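Local structure of putative transcriptional regulator, sugar-binding family (Arthrobacter aurescens, 3NZE) at residues Gln240-Ala244 against Ala245-Thr249. The protein probably acts as a sugar-responsive, DNA-binding transcriptional regulator of the SorC family, this part being its putative sugar-binding domain. Residues are numbered along the deposited sequence; the frame is centred on the assembly and turned at random.
Sequences QGALA and AGLAT
The flat groups that meet here are peptide units: the carbonyls of G241, A242 and L243, at the end of helix 236-244, face the N-H groups of A245, G246 and L247. G246 N sits above the plane of the L243 carbonyl, 70° out of it, at 2.9 Å from L243 O. A245 N approaches G241 O nearer to the carbonyl plane, moderately tilted from it, and closes the last regular turn at 2.9 Å. L247 N meets A242 O almost head-on, with a nearly straight N-H...O angle of 171°. Together with the positive phi of G246, the bonds from G246 and L247 back into the last turn define a Schellman motif; glycine suits this place because it enters that backbone region without a side-chain penalty. L247 holds CG anti to its carbonyl carbon, beside the backbone N that is bonded to A242 O, and CG therefore lies 3.6 Å from that oxygen. Small alanines at 242 and 248 let leucine ends come alongside: L247 CD1 reaches A242 CB at 4.3 Å, and L243 CD2 meets A248 CB. Beyond the turn, R226 binds the carbonyls of G246 and L247, and R221 that of A245. The chemistry thus implies a helix end where the carbonyls of G241, A242 and L243 are each taken by a following N-H, the L243 bond being the least well directed, and arginines take up later ones.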
ATOM      1  N   GLN A 240      -7.055  -9.722   3.731  1.00 18.84           N
ATOM      2  CA  GLN A 240      -7.774 -10.112   4.942  1.00 21.00           C
ATOM      3  C   GLN A 240      -7.048  -9.645   6.196  1.00 21.63           C
ATOM      4  O   GLN A 240      -7.670  -9.130   7.137  1.00 21.86           O
ATOM      5  CB  GLN A 240      -7.976 -11.627   4.996  1.00 25.93           C
ATOM      6  CG  GLN A 240      -9.154 -12.125   4.179  1.00 36.42           C
ATOM      7  CD  GLN A 240      -9.319 -13.633   4.263  1.00 49.52           C
ATOM      8  OE1 GLN A 240      -8.437 -14.392   3.857  1.00 52.66           O
ATOM      9  NE2 GLN A 240     -10.452 -14.073   4.793  1.00 55.80           N
ATOM     10  N   GLY A 241      -5.734  -9.849   6.206  1.00 19.43           N
ATOM     11  CA  GLY A 241      -4.901  -9.428   7.316  1.00 21.72           C
ATOM     12  C   GLY A 241      -4.881  -7.918   7.476  1.00 21.24           C
ATOM     13  O   GLY A 241      -4.923  -7.410   8.601  1.00 21.18           O
ATOM     14  N   ALA A 242      -4.798  -7.194   6.363  1.00 17.35           N
ATOM     15  CA  ALA A 242      -4.752  -5.733   6.441  1.00 14.83           C
ATOM     16  C   ALA A 242      -6.050  -5.190   7.000  1.00 18.28           C
ATOM     17  O   ALA A 242      -6.053  -4.227   7.757  1.00 18.69           O
ATOM     18  CB  ALA A 242      -4.484  -5.123   5.084  1.00 17.89           C
ATOM     19  N   LEU A 243      -7.157  -5.802   6.599  1.00 20.24           N
ATOM     20  CA  LEU A 243      -8.456  -5.385   7.098  1.00 19.56           C
ATOM     21  C   LEU A 243      -8.595  -5.750   8.566  1.00 23.02           C
ATOM     22  O   LEU A 243      -9.135  -4.970   9.352  1.00 24.30           O
ATOM     23  CB  LEU A 243      -9.576  -6.014   6.266  1.00 18.98           C
ATOM     24  CG  LEU A 243      -9.696  -5.485   4.830  1.00 19.73           C
ATOM     25  CD1 LEU A 243     -10.710  -6.288   4.028  1.00 20.99           C
ATOM     26  CD2 LEU A 243     -10.048  -3.994   4.807  1.00 20.82           C
ATOM     27  N   ALA A 244      -8.099  -6.929   8.939  1.00 17.89           N
ATOM     28  CA  ALA A 244      -8.110  -7.326  10.346  1.00 20.92           C
ATOM     29  C   ALA A 244      -7.325  -6.325  11.184  1.00 23.66           C
ATOM     30  O   ALA A 244      -7.690  -6.040  12.330  1.00 23.88           O
ATOM     31  CB  ALA A 244      -7.543  -8.730  10.533  1.00 19.98           C
ATOM     32  N   ALA A 245      -6.258  -5.786  10.605  1.00 22.88           N
ATOM     33  CA  ALA A 245      -5.427  -4.802  11.289  1.00 21.89           C
ATOM     34  C   ALA A 245      -6.051  -3.404  11.279  1.00 24.29           C
ATOM     35  O   ALA A 245      -5.541  -2.486  11.926  1.00 25.55           O
ATOM     36  CB  ALA A 245      -4.028  -4.771  10.681  1.00 18.71           C
ATOM     37  N   GLY A 246      -7.155  -3.250  10.556  1.00 21.17           N
ATOM     38  CA  GLY A 246      -7.866  -1.984  10.494  1.00 17.57           C
ATOM     39  C   GLY A 246      -7.093  -0.907   9.760  1.00 16.14           C
ATOM     40  O   GLY A 246      -7.210   0.283  10.060  1.00 18.16           O
ATOM     41  N   LEU A 247      -6.283  -1.324   8.795  1.00 19.91           N
ATOM     42  CA  LEU A 247      -5.387  -0.387   8.150  1.00 19.24           C
ATOM     43  C   LEU A 247      -6.088   0.575   7.191  1.00 18.00           C
ATOM     44  O   LEU A 247      -5.658   1.709   7.053  1.00 19.37           O
ATOM     45  CB  LEU A 247      -4.251  -1.131   7.451  1.00 17.55           C
ATOM     46  CG  LEU A 247      -3.360  -1.935   8.385  1.00 17.66           C
ATOM     47  CD1 LEU A 247      -2.163  -2.465   7.596  1.00 19.36           C
ATOM     48  CD2 LEU A 247      -2.883  -1.054   9.530  1.00 22.17           C
ATOM     49  N   ALA A 248      -7.184   0.138   6.570  1.00 17.73           N
ATOM     50  CA  ALA A 248      -7.836   0.919   5.511  1.00 16.56           C
ATOM     51  C   ALA A 248      -9.082   1.649   6.012  1.00 16.92           C
ATOM     52  O   ALA A 248      -9.735   1.183   6.933  1.00 17.90           O
ATOM     53  CB  ALA A 248      -8.218   0.009   4.371  1.00 17.65           C
ATOM     54  N   THR A 249      -9.392   2.794   5.410  1.00 17.05           N
ATOM     55  CA  THR A 249     -10.716   3.398   5.567  1.00 16.14           C
ATOM     56  C   THR A 249     -11.505   3.279   4.256  1.00 19.28           C
ATOM     57  O   THR A 249     -12.736   3.240   4.258  1.00 19.38           O
ATOM     58  CB  THR A 249     -10.639   4.890   5.977  1.00 14.65           C
ATOM     59  OG1 THR A 249      -9.845   5.608   5.017  1.00 17.19           O
ATOM     60  CG2 THR A 249     -10.015   5.042   7.350  1.00 17.61           C
TER